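Local coordinates for inactive glucansucrase (Lactobacillus reuteri, PDB 5JBD), which is an inactive glucansucrase of glycoside hydrolase family 70, built around a TIM-type barrel with a bound calcium ion, at residues D283-I288 against S318-Y323; R221-Q226 against S325-M330. One frame throughout, in Å; residues are numbered along the deposited sequence.

Contact 1: D283-I288 against S318-Y323; sequences DAADNI and SYNEGY. With CA (calcium ion), chain C.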
loop_
_atom_site.group_PDB
_atom_site.type_symbol
_atom_site.label_atom_id
_atom_site.label_comp_id
_atom_site.label_asym_id
_atom_site.label_seq_id
_atom_site.Cartn_x
_atom_site.Cartn_y
_atom_site.Cartn_z
ATOM N N ASP A 283 -3.227 2.964 6.726
ATOM C CA ASP A 283 -2.804 3.000 5.326
ATOM C C ASP A 283 -3.771 3.802 4.471
ATOM O O ASP A 283 -4.999 3.695 4.637
ATOM C CB ASP A 283 -2.738 1.575 4.769
ATOM C CG ASP A 283 -2.204 1.524 3.343
ATOM O OD1 ASP A 283 -1.035 1.923 3.117
ATOM O OD2 ASP A 283 -2.960 1.078 2.466
ATOM N N ALA A 284 -3.233 4.622 3.572
ATOM C CA ALA A 284 -4.048 5.345 2.569
ATOM C C ALA A 284 -5.143 6.216 3.191
ATOM O O ALA A 284 -6.278 6.304 2.693
ATOM C CB ALA A 284 -4.644 4.342 1.567
ATOM N N ALA A 285 -4.808 6.863 4.303
ATOM C CA ALA A 285 -5.788 7.689 5.033
ATOM C C ALA A 285 -6.307 8.873 4.224
ATOM O O ALA A 285 -7.372 9.390 4.561
ATOM C CB ALA A 285 -5.214 8.176 6.345
ATOM N N ASP A 286 -5.603 9.263 3.154
ATOM C CA ASP A 286 -6.086 10.306 2.246
ATOM C C ASP A 286 -6.991 9.796 1.123
ATOM O O ASP A 286 -7.471 10.598 0.324
ATOM C CB ASP A 286 -4.927 11.098 1.577
ATOM C CG ASP A 286 -3.918 11.707 2.585
ATOM O OD1 ASP A 286 -4.236 11.827 3.782
ATOM O OD2 ASP A 286 -2.804 12.080 2.129
ATOM N N ASN A 287 -7.202 8.482 1.026
ATOM C CA ASN A 287 -7.877 7.899 -0.136
ATOM C C ASN A 287 -9.126 7.089 0.234
ATOM O O ASN A 287 -9.615 6.313 -0.572
ATOM C CB ASN A 287 -6.883 7.024 -0.892
ATOM C CG ASN A 287 -5.551 7.717 -1.112
ATOM O OD1 ASN A 287 -4.570 7.347 -0.488
ATOM N ND2 ASN A 287 -5.518 8.742 -1.970
ATOM N N ILE A 288 -9.622 7.306 1.450
ATOM C CA ILE A 288 -10.786 6.621 1.988
ATOM C C ILE A 288 -11.724 7.682 2.575
ATOM O O ILE A 288 -11.260 8.702 3.062
ATOM C CB ILE A 288 -10.389 5.576 3.057
ATOM C CG1 ILE A 288 -9.659 6.225 4.251
ATOM C CG2 ILE A 288 -9.517 4.491 2.436
ATOM C CD1 ILE A 288 -9.022 5.241 5.222
ATOM N N SER A 318 -1.858 6.043 17.484
ATOM C CA SER A 318 -2.274 5.763 16.121
ATOM C C SER A 318 -1.859 6.911 15.200
ATOM O O SER A 318 -1.838 8.076 15.613
ATOM C CB SER A 318 -3.792 5.499 16.063
ATOM O OG SER A 318 -4.135 4.341 16.838
ATOM N N TYR A 319 -1.540 6.579 13.952
ATOM C CA TYR A 319 -0.916 7.529 13.029
ATOM C C TYR A 319 -1.296 7.235 11.587
ATOM O O TYR A 319 -1.283 6.053 11.161
ATOM C CB TYR A 319 0.618 7.564 13.213
ATOM C CG TYR A 319 1.322 6.245 13.536
ATOM C CD1 TYR A 319 1.394 5.770 14.851
ATOM C CD2 TYR A 319 2.000 5.522 12.548
ATOM C CE1 TYR A 319 2.049 4.578 15.165
ATOM C CE2 TYR A 319 2.662 4.334 12.855
ATOM C CZ TYR A 319 2.690 3.868 14.171
ATOM O OH TYR A 319 3.361 2.695 14.494
ATOM N N ASN A 320 -1.637 8.294 10.847
ATOM C CA ASN A 320 -2.224 8.181 9.507
ATOM C C ASN A 320 -1.202 8.415 8.433
ATOM O O ASN A 320 -0.522 9.429 8.458
ATOM C CB ASN A 320 -3.356 9.205 9.316
ATOM C CG ASN A 320 -4.568 8.919 10.185
ATOM O OD1 ASN A 320 -4.651 7.875 10.822
ATOM N ND2 ASN A 320 -5.501 9.871 10.238
ATOM N N GLU A 321 -1.123 7.500 7.462
ATOM C CA GLU A 321 -0.230 7.677 6.324
ATOM C C GLU A 321 -0.870 8.608 5.326
ATOM O O GLU A 321 -1.970 8.358 4.868
ATOM C CB GLU A 321 0.062 6.364 5.615
ATOM C CG GLU A 321 1.017 6.510 4.420
ATOM C CD GLU A 321 0.574 5.802 3.156
ATOM O OE1 GLU A 321 -0.540 5.235 3.097
ATOM O OE2 GLU A 321 1.357 5.796 2.202
ATOM N N GLY A 322 -0.154 9.664 4.961
ATOM C CA GLY A 322 -0.607 10.539 3.884
ATOM C C GLY A 322 0.413 11.576 3.468
ATOM O O GLY A 322 1.274 11.945 4.252
ATOM N N TYR A 323 0.293 12.030 2.222
ATOM C CA TYR A 323 1.213 12.965 1.584
ATOM C C TYR A 323 0.521 14.315 1.253
ATOM O O TYR A 323 1.089 15.150 0.543
ATOM C CB TYR A 323 1.821 12.311 0.325
ATOM C CG TYR A 323 2.755 11.149 0.655
ATOM C CD1 TYR A 323 2.267 9.852 0.804
ATOM C CD2 TYR A 323 4.126 11.349 0.838
ATOM C CE1 TYR A 323 3.121 8.787 1.113
ATOM C CE2 TYR A 323 4.983 10.291 1.148
ATOM C CZ TYR A 323 4.472 9.014 1.297
ATOM O OH TYR A 323 5.316 7.962 1.618
HETATM CA CA CA C . -10.544 4.523 -1.875
HETATM O O HOH W 1 -2.906 8.526 2.224
HETATM O O HOH W 2 -11.495 2.915 -0.353
#
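At the carboxyl-terminal ends of two neighbouring parallel strands of the TIM-type barrel, 279-282 and 319-320, residues D283 to D286 meet N320 to Y323. The strands are joined by a beta-alpha-beta crossover that includes helix 291-304, and a glycerol, probably from the crystallisation liquor, hydrogen-bonds to D283 OD2. E321 reaches over with CG anti to its own backbone N (chi1 -179°) and a bend at chi2. Its OE1 accepts from A284 N at 2.8 Å; the bond is nearly straight (163°) and comes in close to the C-O axis. The same OE1 lies 3.3 Å from D283 OD1, two acceptors with no bond between them; the carboxylates lie side by side with planes 11° apart, and R281 forms a salt bridge with D283 OD1. The carbonyl of E321 is shared: A285 N gives it a weak bond of 3.3 Å, and a water donates to E321 O at 2.8 Å while accepting from D286 N. Beside these bonds, the methyl CB of A285 packs against N320 CB at 3.7 Å. D286 then turns OD2 to Y323 N, a weak bond of 3.1 Å, with H324 as its stronger partner. A284 to N287 form a type I beta turn closed by a bond from N287 N to A284 O, and N287, its last residue, binds the calcium ion through O at 2.4 Å, alongside E237, D243 and N751.

Contact 2: R221-Q226 against S325-M330; sequences RTINNQ and SGAAQM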
loop_
_atom_site.group_PDB
_atom_site.type_symbol
_atom_site.label_atom_id
_atom_site.label_comp_id
_atom_site.label_asym_id
_atom_site.label_seq_id
_atom_site.Cartn_x
_atom_site.Cartn_y
_atom_site.Cartn_z
ATOM N N ARG A 221 -14.656 11.665 -0.761
ATOM C CA ARG A 221 -15.001 12.316 0.503
ATOM C C ARG A 221 -13.805 12.202 1.433
ATOM O O ARG A 221 -13.906 11.721 2.571
ATOM C CB ARG A 221 -16.267 11.717 1.120
ATOM C CG ARG A 221 -17.521 11.844 0.256
ATOM C CD ARG A 221 -17.829 13.290 -0.116
ATOM N NE ARG A 221 -19.197 13.417 -0.612
ATOM C CZ ARG A 221 -20.283 13.686 0.127
ATOM N NH1 ARG A 221 -20.225 13.905 1.448
ATOM N NH2 ARG A 221 -21.466 13.744 -0.476
ATOM N N THR A 222 -12.689 12.721 0.927
ATOM C CA THR A 222 -11.349 12.490 1.433
ATOM C C THR A 222 -10.835 13.764 2.077
ATOM O O THR A 222 -11.074 14.858 1.560
ATOM C CB THR A 222 -10.414 12.126 0.281
ATOM O OG1 THR A 222 -10.612 13.039 -0.821
ATOM C CG2 THR A 222 -10.717 10.683 -0.196
ATOM N N ILE A 223 -10.154 13.608 3.211
ATOM C CA ILE A 223 -9.536 14.732 3.954
ATOM C C ILE A 223 -10.587 15.822 4.240
ATOM O O ILE A 223 -11.674 15.483 4.760
ATOM C CB ILE A 223 -8.235 15.258 3.272
ATOM C CG1 ILE A 223 -7.426 14.129 2.645
ATOM C CG2 ILE A 223 -7.359 15.968 4.297
ATOM C CD1 ILE A 223 -6.108 14.577 2.045
ATOM N N ASN A 224 -10.337 17.087 3.860
ATOM C CA ASN A 224 -11.306 18.162 4.100
ATOM C C ASN A 224 -12.549 18.128 3.207
ATOM O O ASN A 224 -13.476 18.897 3.443
ATOM C CB ASN A 224 -10.636 19.537 4.039
ATOM C CG ASN A 224 -9.531 19.681 5.084
ATOM O OD1 ASN A 224 -9.818 19.752 6.281
ATOM N ND2 ASN A 224 -8.278 19.657 4.643
ATOM N N ASN A 225 -12.616 17.223 2.225
ATOM C CA ASN A 225 -13.845 17.061 1.423
ATOM C C ASN A 225 -14.821 16.003 1.972
ATOM O O ASN A 225 -15.734 15.576 1.266
ATOM C CB ASN A 225 -13.514 16.766 -0.040
ATOM C CG ASN A 225 -14.657 17.125 -0.980
ATOM O OD1 ASN A 225 -15.328 18.142 -0.805
ATOM N ND2 ASN A 225 -14.914 16.265 -1.951
ATOM N N GLN A 226 -14.661 15.624 3.239
ATOM C CA GLN A 226 -15.544 14.639 3.888
ATOM C C GLN A 226 -17.026 14.981 3.699
ATOM O O GLN A 226 -17.832 14.089 3.407
ATOM C CB GLN A 226 -15.201 14.535 5.379
ATOM C CG GLN A 226 -15.926 13.440 6.158
ATOM C CD GLN A 226 -15.466 13.369 7.605
ATOM O OE1 GLN A 226 -14.661 14.185 8.045
ATOM N NE2 GLN A 226 -15.985 12.403 8.353
ATOM N N SER A 325 -0.770 17.753 2.903
ATOM C CA SER A 325 -0.648 18.625 4.059
ATOM C C SER A 325 -1.968 19.131 4.619
ATOM O O SER A 325 -2.026 19.482 5.805
ATOM C CB SER A 325 0.296 19.804 3.770
ATOM O OG SER A 325 -0.187 20.633 2.730
ATOM N N GLY A 326 -3.020 19.164 3.798
ATOM C CA GLY A 326 -4.372 19.484 4.287
ATOM C C GLY A 326 -4.928 18.597 5.396
ATOM O O GLY A 326 -5.824 19.017 6.137
ATOM N N ALA A 327 -4.386 17.388 5.537
ATOM C CA ALA A 327 -4.747 16.507 6.632
ATOM C C ALA A 327 -4.419 17.071 8.009
ATOM O O ALA A 327 -5.072 16.698 8.979
ATOM C CB ALA A 327 -4.088 15.137 6.460
ATOM N N ALA A 328 -3.406 17.942 8.114
ATOM C CA ALA A 328 -3.077 18.562 9.399
ATOM C C ALA A 328 -4.255 19.389 9.920
ATOM O O ALA A 328 -4.695 19.190 11.057
ATOM C CB ALA A 328 -1.808 19.410 9.297
ATOM N N GLN A 329 -4.759 20.285 9.081
ATOM C CA GLN A 329 -5.927 21.109 9.408
ATOM C C GLN A 329 -7.135 20.233 9.806
ATOM O O GLN A 329 -7.766 20.465 10.847
ATOM C CB GLN A 329 -6.258 22.012 8.205
ATOM C CG GLN A 329 -7.444 22.938 8.370
ATOM C CD GLN A 329 -7.037 24.236 9.006
ATOM O OE1 GLN A 329 -7.402 24.509 10.134
ATOM N NE2 GLN A 329 -6.249 25.042 8.284
ATOM N N MET A 330 -7.432 19.226 8.987
ATOM C CA MET A 330 -8.516 18.275 9.259
ATOM C C MET A 330 -8.397 17.663 10.644
ATOM O O MET A 330 -9.358 17.687 11.420
ATOM C CB MET A 330 -8.527 17.130 8.240
ATOM C CG MET A 330 -9.652 16.131 8.476
ATOM S SD MET A 330 -9.490 14.617 7.529
ATOM C CE MET A 330 -8.037 13.818 8.185
#
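I223 and M330 form the tightly packed part of this contact between the loop 221-226 and the first turns of helix 326-333. With CG2 anti to its backbone N, I223 lays that methyl on the helix backbone, 3.5 Å from A327 N, and also meets A327 CB at 4.0 Å. From the next turn M330 extends, chi1 and chi2 both near anti, until its SD lies 3.6 Å from I223 CA. Both side chains are buried.

N224 works nearer the solvent. Its ND2 donates to G326 O at 2.9 Å (154°), coming from well above the carbonyl plane, 55° out of it. G326 O also accepts the helical bond from M330 N, so the loop amide adds a second grip to a helix carbonyl, and D233 is a further partner of ND2. The other branch of the amide, OD1, rests against M330 CB at 3.5 Å. Beyond it the packing is loose: the exposed Q329, which has two conformers, adds at most a distant contact to N224. I223 also touches D233, S235 and H324, while A327 and A328 lie on Y340 of strand 340-341, placing the helix between that barrel strand and the loop.

From the N terminus, the chain passes strand 193-197 and enters the loop with 221-226, which waits about a hundred residues for its helical partner, 325-330. Within that long excursion lie strand 279-282, segment 283-288, helices 291-304 and 310-315, and strand 319-320, so the 29-residue loop closed by contact 1 sits wholly inside the one closed by contact 2. H324 is the one residue between segments 318-323 and 325-330. The contacts touch directly: I223 CD1 packs 3.7 Å from D286 CG, and T222 CG2 approaches D286 O at 3.3 Å. Together they tie the strand ends of the barrel to the loop holding 221-226 and to helix 326-333.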